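Local coordinates for protein endoglucanase (Uncultured bacterium, PDB 3X17) that probably hydrolyses internal beta-1,4-glucosidic bonds of cellulose, as a family 9 endoglucanase with an N-terminal Ig-like domain, at residues Y371-F385 with A441-E453. Sequence-based numbering, arbitrary orientation.
With CA (calcium ion), chain E.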
ATOM      1  N   TYR A 371      12.517  13.309  -4.082  1.00 34.02           N
ATOM      2  CA  TYR A 371      11.362  13.171  -3.214  1.00 35.06           C
ATOM      3  C   TYR A 371      10.195  12.604  -4.016  1.00 35.27           C
ATOM      4  O   TYR A 371       9.727  13.208  -4.984  1.00 36.17           O
ATOM      5  CB  TYR A 371      10.953  14.523  -2.581  1.00 33.68           C
ATOM      6  CG  TYR A 371       9.933  14.368  -1.460  1.00 32.18           C
ATOM      7  CD1 TYR A 371      10.315  13.938  -0.208  1.00 30.22           C
ATOM      8  CD2 TYR A 371       8.578  14.567  -1.693  1.00 32.38           C
ATOM      9  CE1 TYR A 371       9.394  13.784   0.814  1.00 28.78           C
ATOM     10  CE2 TYR A 371       7.652  14.363  -0.709  1.00 30.45           C
ATOM     11  CZ  TYR A 371       8.069  14.026   0.564  1.00 32.09           C
ATOM     12  OH  TYR A 371       7.141  13.852   1.561  1.00 31.19           O
ATOM     13  N   ALA A 372       9.733  11.428  -3.639  1.00 34.85           N
ATOM     14  CA  ALA A 372       8.734  10.759  -4.470  1.00 35.23           C
ATOM     15  C   ALA A 372       7.873   9.893  -3.572  1.00 31.64           C
ATOM     16  O   ALA A 372       8.241   9.657  -2.416  1.00 34.59           O
ATOM     17  CB  ALA A 372       9.417   9.935  -5.554  1.00 34.53           C
ATOM     18  N   PRO A 373       6.673   9.517  -4.047  1.00 31.40           N
ATOM     19  CA  PRO A 373       5.783   8.708  -3.199  1.00 31.19           C
ATOM     20  C   PRO A 373       6.562   7.431  -2.838  1.00 33.62           C
ATOM     21  O   PRO A 373       7.397   6.985  -3.621  1.00 32.38           O
ATOM     22  CB  PRO A 373       4.618   8.363  -4.134  1.00 31.37           C
ATOM     23  CG  PRO A 373       4.639   9.440  -5.213  1.00 32.04           C
ATOM     24  CD  PRO A 373       6.042   9.949  -5.313  1.00 30.37           C
ATOM     25  N   VAL A 374       6.403   6.949  -1.618  1.00 31.75           N
ATOM     26  CA  VAL A 374       7.148   5.776  -1.146  1.00 31.05           C
ATOM     27  C   VAL A 374       6.871   4.580  -2.036  1.00 32.22           C
ATOM     28  O   VAL A 374       5.700   4.291  -2.366  1.00 29.55           O
ATOM     29  CB  VAL A 374       6.744   5.450   0.302  1.00 32.05           C
ATOM     30  CG1 VAL A 374       7.229   4.052   0.700  1.00 29.53           C
ATOM     31  CG2 VAL A 374       7.280   6.552   1.231  1.00 28.22           C
ATOM     32  N   SER A 375       7.951   3.975  -2.539  1.00 32.00           N
ATOM     33  CA  SER A 375       7.854   2.771  -3.383  1.00 31.75           C
ATOM     34  C   SER A 375       9.060   1.851  -3.108  1.00 31.43           C
ATOM     35  O   SER A 375      10.010   2.271  -2.472  1.00 31.10           O
ATOM     36  CB  SER A 375       7.853   3.180  -4.875  1.00 32.70           C
ATOM     37  OG  SER A 375       9.168   3.526  -5.280  1.00 34.61           O
ATOM     38  N   TRP A 376       9.003   0.601  -3.575  1.00 31.96           N
ATOM     39  CA  TRP A 376      10.141  -0.325  -3.473  1.00 31.44           C
ATOM     40  C   TRP A 376      11.370   0.099  -4.278  1.00 32.20           C
ATOM     41  O   TRP A 376      12.485  -0.360  -4.006  1.00 34.10           O
ATOM     42  CB  TRP A 376       9.728  -1.759  -3.837  1.00 31.15           C
ATOM     43  CG  TRP A 376       9.260  -1.952  -5.265  1.00 29.41           C
ATOM     44  CD1 TRP A 376       7.957  -2.049  -5.696  1.00 34.08           C
ATOM     45  CD2 TRP A 376      10.075  -2.182  -6.425  1.00 27.64           C
ATOM     46  NE1 TRP A 376       7.919  -2.208  -7.064  1.00 31.42           N
ATOM     47  CE2 TRP A 376       9.200  -2.302  -7.536  1.00 29.93           C
ATOM     48  CE3 TRP A 376      11.452  -2.211  -6.648  1.00 32.09           C
ATOM     49  CZ2 TRP A 376       9.657  -2.523  -8.842  1.00 34.32           C
ATOM     50  CZ3 TRP A 376      11.920  -2.430  -7.961  1.00 32.59           C
ATOM     51  CH2 TRP A 376      11.016  -2.588  -9.037  1.00 37.11           C
ATOM     52  N   VAL A 377      11.189   1.018  -5.218  1.00 31.41           N
ATOM     53  CA  VAL A 377      12.335   1.635  -5.904  1.00 31.99           C
ATOM     54  C   VAL A 377      12.978   2.713  -5.027  1.00 32.15           C
ATOM     55  O   VAL A 377      14.185   2.663  -4.723  1.00 29.62           O
ATOM     56  CB  VAL A 377      11.916   2.228  -7.256  1.00 32.52           C
ATOM     57  CG1 VAL A 377      13.066   2.989  -7.896  1.00 35.39           C
ATOM     58  CG2 VAL A 377      11.434   1.110  -8.210  1.00 34.61           C
ATOM     59  N   ASN A 378      12.144   3.669  -4.600  1.00 32.46           N
ATOM     60  CA  ASN A 378      12.594   4.831  -3.831  1.00 31.26           C
ATOM     61  C   ASN A 378      11.758   4.998  -2.563  1.00 29.22           C
ATOM     62  O   ASN A 378      10.600   5.365  -2.622  1.00 28.86           O
ATOM     63  CB  ASN A 378      12.483   6.091  -4.687  1.00 34.60           C
ATOM     64  CG  ASN A 378      12.970   7.321  -3.975  1.00 28.41           C
ATOM     65  OD1 ASN A 378      13.218   7.307  -2.773  1.00 30.97           O
ATOM     66  ND2 ASN A 378      13.057   8.411  -4.708  1.00 26.22           N
ATOM     67  N   PRO A 379      12.307   4.597  -1.426  1.00 31.69           N
ATOM     68  CA  PRO A 379      11.595   4.695  -0.156  1.00 30.17           C
ATOM     69  C   PRO A 379      11.986   5.974   0.624  1.00 31.44           C
ATOM     70  O   PRO A 379      11.624   6.131   1.797  1.00 28.53           O
ATOM     71  CB  PRO A 379      12.101   3.461   0.590  1.00 29.63           C
ATOM     72  CG  PRO A 379      13.488   3.354   0.175  1.00 32.15           C
ATOM     73  CD  PRO A 379      13.500   3.738  -1.314  1.00 31.43           C
ATOM     74  N   ALA A 380      12.786   6.840   0.010  1.00 29.56           N
ATOM     75  CA  ALA A 380      13.464   7.870   0.777  1.00 31.73           C
ATOM     76  C   ALA A 380      12.534   8.929   1.420  1.00 31.43           C
ATOM     77  O   ALA A 380      12.967   9.635   2.315  1.00 29.74           O
ATOM     78  CB  ALA A 380      14.573   8.550  -0.064  1.00 30.58           C
ATOM     79  N   ALA A 381      11.265   9.010   1.003  1.00 30.31           N
ATOM     80  CA  ALA A 381      10.349   9.967   1.638  1.00 30.99           C
ATOM     81  C   ALA A 381      10.213   9.692   3.128  1.00 33.51           C
ATOM     82  O   ALA A 381       9.990  10.623   3.920  1.00 34.53           O
ATOM     83  CB  ALA A 381       8.986   9.942   0.981  1.00 31.59           C
ATOM     84  N   LEU A 382      10.282   8.419   3.512  1.00 30.17           N
ATOM     85  CA  LEU A 382      10.247   8.058   4.930  1.00 33.72           C
ATOM     86  C   LEU A 382      11.466   8.629   5.665  1.00 32.70           C
ATOM     87  O   LEU A 382      11.413   8.976   6.847  1.00 33.18           O
ATOM     88  CB  LEU A 382      10.213   6.540   5.095  1.00 31.43           C
ATOM     89  CG  LEU A 382       8.999   5.760   4.554  1.00 37.08           C
ATOM     90  CD1 LEU A 382       9.209   4.230   4.649  1.00 37.26           C
ATOM     91  CD2 LEU A 382       7.689   6.137   5.254  1.00 35.87           C
ATOM     92  N   GLY A 383      12.572   8.747   4.953  1.00 32.57           N
ATOM     93  CA  GLY A 383      13.760   9.304   5.568  1.00 31.52           C
ATOM     94  C   GLY A 383      13.588  10.806   5.725  1.00 32.83           C
ATOM     95  O   GLY A 383      13.884  11.364   6.779  1.00 32.15           O
ATOM     96  N   TYR A 384      13.136  11.463   4.658  1.00 32.27           N
ATOM     97  CA  TYR A 384      12.818  12.893   4.731  1.00 34.88           C
ATOM     98  C   TYR A 384      11.960  13.168   5.956  1.00 33.63           C
ATOM     99  O   TYR A 384      12.291  14.019   6.772  1.00 34.70           O
ATOM    100  CB  TYR A 384      12.042  13.326   3.488  1.00 33.81           C
ATOM    101  CG  TYR A 384      12.909  13.724   2.329  1.00 38.25           C
ATOM    102  CD1 TYR A 384      13.470  12.767   1.480  1.00 40.50           C
ATOM    103  CD2 TYR A 384      13.077  15.066   2.009  1.00 36.77           C
ATOM    104  CE1 TYR A 384      14.243  13.153   0.366  1.00 37.70           C
ATOM    105  CE2 TYR A 384      13.808  15.449   0.905  1.00 35.92           C
ATOM    106  CZ  TYR A 384      14.410  14.503   0.103  1.00 37.50           C
ATOM    107  OH  TYR A 384      15.119  14.938  -0.997  1.00 29.52           O
ATOM    108  N   PHE A 385      10.878  12.405   6.098  1.00 34.09           N
ATOM    109  CA  PHE A 385       9.882  12.672   7.127  1.00 32.95           C
ATOM    110  C   PHE A 385      10.438  12.390   8.510  1.00 32.97           C
ATOM    111  O   PHE A 385      10.152  13.122   9.449  1.00 33.98           O
ATOM    112  CB  PHE A 385       8.611  11.851   6.886  1.00 32.20           C
ATOM    113  CG  PHE A 385       7.429  12.278   7.739  1.00 36.97           C
ATOM    114  CD1 PHE A 385       6.720  13.458   7.446  1.00 28.37           C
ATOM    115  CD2 PHE A 385       7.057  11.532   8.849  1.00 34.22           C
ATOM    116  CE1 PHE A 385       5.682  13.884   8.265  1.00 31.29           C
ATOM    117  CE2 PHE A 385       5.980  11.919   9.634  1.00 34.08           C
ATOM    118  CZ  PHE A 385       5.282  13.102   9.335  1.00 30.62           C
ATOM    119  N   ALA A 441      -0.160   6.023  -1.989  1.00 28.64           N
ATOM    120  CA  ALA A 441       1.161   6.511  -1.584  1.00 27.82           C
ATOM    121  C   ALA A 441       1.237   8.033  -1.756  1.00 30.39           C
ATOM    122  O   ALA A 441       1.930   8.698  -0.993  1.00 29.71           O
ATOM    123  CB  ALA A 441       2.262   5.840  -2.414  1.00 28.18           C
ATOM    124  N   LYS A 442       0.598   8.560  -2.799  1.00 28.79           N
ATOM    125  CA  LYS A 442       0.465  10.010  -2.958  1.00 31.79           C
ATOM    126  C   LYS A 442      -0.458  10.631  -1.912  1.00 32.76           C
ATOM    127  O   LYS A 442      -0.229  11.757  -1.469  1.00 33.52           O
ATOM    128  CB  LYS A 442      -0.015  10.386  -4.365  1.00 31.60           C
ATOM    129  CG  LYS A 442       1.030  10.208  -5.445  1.00 30.30           C
ATOM    130  CD  LYS A 442       0.411  10.429  -6.861  1.00 30.29           C
ATOM    131  CE  LYS A 442       1.536  10.587  -7.916  1.00 36.54           C
ATOM    132  NZ  LYS A 442       0.997  10.883  -9.297  1.00 39.45           N
ATOM    133  N   GLY A 443      -1.484   9.884  -1.510  1.00 32.42           N
ATOM    134  CA  GLY A 443      -2.265  10.213  -0.335  1.00 30.63           C
ATOM    135  C   GLY A 443      -1.386  10.376   0.888  1.00 31.86           C
ATOM    136  O   GLY A 443      -1.536  11.327   1.669  1.00 29.50           O
ATOM    137  N   MET A 444      -0.458   9.442   1.042  1.00 31.30           N
ATOM    138  CA  MET A 444       0.529   9.489   2.121  1.00 31.23           C
ATOM    139  C   MET A 444       1.398  10.759   2.069  1.00 29.85           C
ATOM    140  O   MET A 444       1.627  11.350   3.090  1.00 30.81           O
ATOM    141  CB  MET A 444       1.411   8.227   2.121  1.00 28.75           C
ATOM    142  CG  MET A 444       2.345   8.115   3.340  1.00 33.09           C
ATOM    143  SD  MET A 444       3.618   6.848   3.090  1.00 32.91           S
ATOM    144  CE  MET A 444       2.628   5.364   3.003  1.00 32.42           C
ATOM    145  N   LEU A 445       1.851  11.195   0.899  1.00 30.76           N
ATOM    146  CA  LEU A 445       2.617  12.449   0.848  1.00 31.63           C
ATOM    147  C   LEU A 445       1.787  13.675   1.237  1.00 32.68           C
ATOM    148  O   LEU A 445       2.296  14.571   1.928  1.00 32.27           O
ATOM    149  CB  LEU A 445       3.317  12.683  -0.497  1.00 32.93           C
ATOM    150  CG  LEU A 445       4.185  11.551  -1.060  1.00 33.05           C
ATOM    151  CD1 LEU A 445       4.664  11.929  -2.448  1.00 35.54           C
ATOM    152  CD2 LEU A 445       5.343  11.186  -0.137  1.00 29.45           C
ATOM    153  N   LEU A 446       0.514  13.699   0.844  1.00 31.48           N
ATOM    154  CA  LEU A 446      -0.414  14.739   1.320  1.00 33.70           C
ATOM    155  C   LEU A 446      -0.518  14.730   2.842  1.00 33.59           C
ATOM    156  O   LEU A 446      -0.363  15.773   3.477  1.00 35.94           O
ATOM    157  CB  LEU A 446      -1.813  14.566   0.720  1.00 32.57           C
ATOM    158  CG  LEU A 446      -1.877  14.737  -0.798  1.00 35.01           C
ATOM    159  CD1 LEU A 446      -3.152  14.099  -1.353  1.00 32.56           C
ATOM    160  CD2 LEU A 446      -1.812  16.218  -1.170  1.00 34.80           C
ATOM    161  N   LEU A 447      -0.648  13.546   3.432  1.00 32.11           N
ATOM    162  CA  LEU A 447      -0.723  13.459   4.862  1.00 32.23           C
ATOM    163  C   LEU A 447       0.583  13.832   5.549  1.00 32.42           C
ATOM    164  O   LEU A 447       0.556  14.301   6.678  1.00 36.54           O
ATOM    165  CB  LEU A 447      -1.205  12.081   5.321  1.00 32.13           C
ATOM    166  CG  LEU A 447      -2.657  11.733   4.973  1.00 33.82           C
ATOM    167  CD1 LEU A 447      -2.978  10.284   5.344  1.00 30.78           C
ATOM    168  CD2 LEU A 447      -3.652  12.707   5.604  1.00 35.02           C
ATOM    169  N   PHE A 448       1.727  13.572   4.925  1.00 31.89           N
ATOM    170  CA  PHE A 448       3.000  13.981   5.548  1.00 32.98           C
ATOM    171  C   PHE A 448       3.032  15.521   5.679  1.00 32.74           C
ATOM    172  O   PHE A 448       3.422  16.053   6.716  1.00 32.17           O
ATOM    173  CB  PHE A 448       4.205  13.540   4.724  1.00 32.35           C
ATOM    174  CG  PHE A 448       4.573  12.069   4.877  1.00 35.36           C
ATOM    175  CD1 PHE A 448       4.055  11.296   5.912  1.00 37.24           C
ATOM    176  CD2 PHE A 448       5.462  11.478   3.995  1.00 36.74           C
ATOM    177  CE1 PHE A 448       4.409   9.948   6.049  1.00 37.84           C
ATOM    178  CE2 PHE A 448       5.856  10.132   4.148  1.00 38.00           C
ATOM    179  CZ  PHE A 448       5.320   9.374   5.172  1.00 37.73           C
ATOM    180  N   ALA A 449       2.675  16.202   4.598  1.00 29.74           N
ATOM    181  CA  ALA A 449       2.661  17.657   4.537  1.00 34.73           C
ATOM    182  C   ALA A 449       1.622  18.224   5.506  1.00 33.72           C
ATOM    183  O   ALA A 449       1.934  19.073   6.337  1.00 36.49           O
ATOM    184  CB  ALA A 449       2.377  18.134   3.075  1.00 30.86           C
ATOM    185  N   HIS A 450       0.440  17.634   5.499  1.00 36.23           N
ATOM    186  CA  HIS A 450      -0.585  17.930   6.487  1.00 38.78           C
ATOM    187  C   HIS A 450      -0.063  17.837   7.919  1.00 40.85           C
ATOM    188  O   HIS A 450      -0.493  18.587   8.799  1.00 39.71           O
ATOM    189  CB  HIS A 450      -1.784  16.997   6.312  1.00 39.37           C
ATOM    190  CG  HIS A 450      -2.882  17.235   7.307  1.00 42.53           C
ATOM    191  ND1 HIS A 450      -3.623  18.401   7.334  1.00 43.86           N
ATOM    192  CD2 HIS A 450      -3.343  16.472   8.329  1.00 41.79           C
ATOM    193  CE1 HIS A 450      -4.545  18.310   8.279  1.00 45.02           C
ATOM    194  NE2 HIS A 450      -4.365  17.174   8.929  1.00 46.38           N
ATOM    195  N   HIS A 451       0.821  16.883   8.164  1.00 40.98           N
ATOM    196  CA  HIS A 451       1.325  16.679   9.502  1.00 43.41           C
ATOM    197  C   HIS A 451       2.291  17.810   9.914  1.00 44.74           C
ATOM    198  O   HIS A 451       2.354  18.191  11.092  1.00 44.11           O
ATOM    199  CB  HIS A 451       1.994  15.313   9.619  1.00 42.59           C
ATOM    200  CG  HIS A 451       2.400  14.966  11.014  1.00 49.56           C
ATOM    201  ND1 HIS A 451       3.595  15.389  11.567  1.00 57.27           N
ATOM    202  CD2 HIS A 451       1.735  14.324  12.004  1.00 52.02           C
ATOM    203  CE1 HIS A 451       3.659  14.999  12.830  1.00 55.64           C
ATOM    204  NE2 HIS A 451       2.535  14.365  13.125  1.00 55.74           N
ATOM    205  N   LEU A 452       3.034  18.349   8.942  1.00 44.02           N
ATOM    206  CA  LEU A 452       3.977  19.449   9.220  1.00 44.37           C
ATOM    207  C   LEU A 452       3.256  20.795   9.347  1.00 44.38           C
ATOM    208  O   LEU A 452       3.683  21.680  10.088  1.00 44.99           O
ATOM    209  CB  LEU A 452       5.007  19.559   8.100  1.00 43.68           C
ATOM    210  CG  LEU A 452       6.012  18.419   7.894  1.00 39.82           C
ATOM    211  CD1 LEU A 452       6.993  18.906   6.892  1.00 32.91           C
ATOM    212  CD2 LEU A 452       6.726  18.043   9.202  1.00 34.21           C
ATOM    213  N   GLU A 453       2.126  20.893   8.660  1.00 44.49           N
ATOM    214  CA  GLU A 453       1.464  22.144   8.336  1.00 46.72           C
ATOM    215  C   GLU A 453       0.000  21.774   8.044  1.00 45.57           C
ATOM    216  O   GLU A 453      -0.337  21.397   6.911  1.00 43.72           O
ATOM    217  CB  GLU A 453       2.108  22.727   7.080  1.00 47.61           C
ATOM    218  CG  GLU A 453       2.043  24.225   6.922  1.00 54.35           C
ATOM    219  CD  GLU A 453       2.776  24.695   5.651  1.00 61.64           C
ATOM    220  OE1 GLU A 453       2.198  24.578   4.533  1.00 61.76           O
ATOM    221  OE2 GLU A 453       3.949  25.126   5.769  1.00 57.42           O
TER
HETATM  222 CA    CA E 603      16.582   2.402  -4.761  1.00 33.60          CA
HETATM  223  O   HOH W   1       4.670  15.144   1.046  1.00 33.26           O
HETATM  224  O   HOH W   2       4.245   7.911   0.072  1.00 29.46           O
HETATM  225  O   HOH W   3      16.280   4.173  -6.485  1.00 30.43           O
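Phe385 and Phe448 lie in an offset stack, ring centroids 4.3 Å apart and planes at 16°. CG of Phe385 is anti to the backbone N (chi1 -168°), which carries the ring across to helix 441-452. Its CB sits over the Phe448 ring face in a CH-pi contact. CG and CD1 follow over the same ring, CD1 coming 3.6 Å from Phe448 CG. CD2 lies 4.2 Å from Phe448 CE1. CE1 reaches past the ring to the backbone, 3.5 Å from Phe448 O. CZ ends 3.6 Å from His451 ND1, the Phe385 edge turned toward the imidazole face in an offset edge-to-face pair. At the edge of the Phe448 ring, near its plane, stand Leu382 CD2 and Tyr371 OH. An alanine in place of Phe448 would probably leave the Phe385 face without its stacking partner and open a gap beside Leu382.

One turn earlier, Leu445 CD1 presses on Pro373, tightly at CA (3.5 Å), while CD2 packs against Tyr371 and Ala381. Two waters bridge the segments, Tyr371 OH to Leu445 O and Val374 N to Ala441 O. The loop also offers Val377 O to a calcium ion, with Asp333, Asp335, Asp338 and Asp339. Within the (alpha/alpha)6 barrel, loop 371-375 and helix 381-385 pack on helix 441-452, the helix segments nearly parallel (7°). Direct contact is apolar and aromatic; polar links run through water.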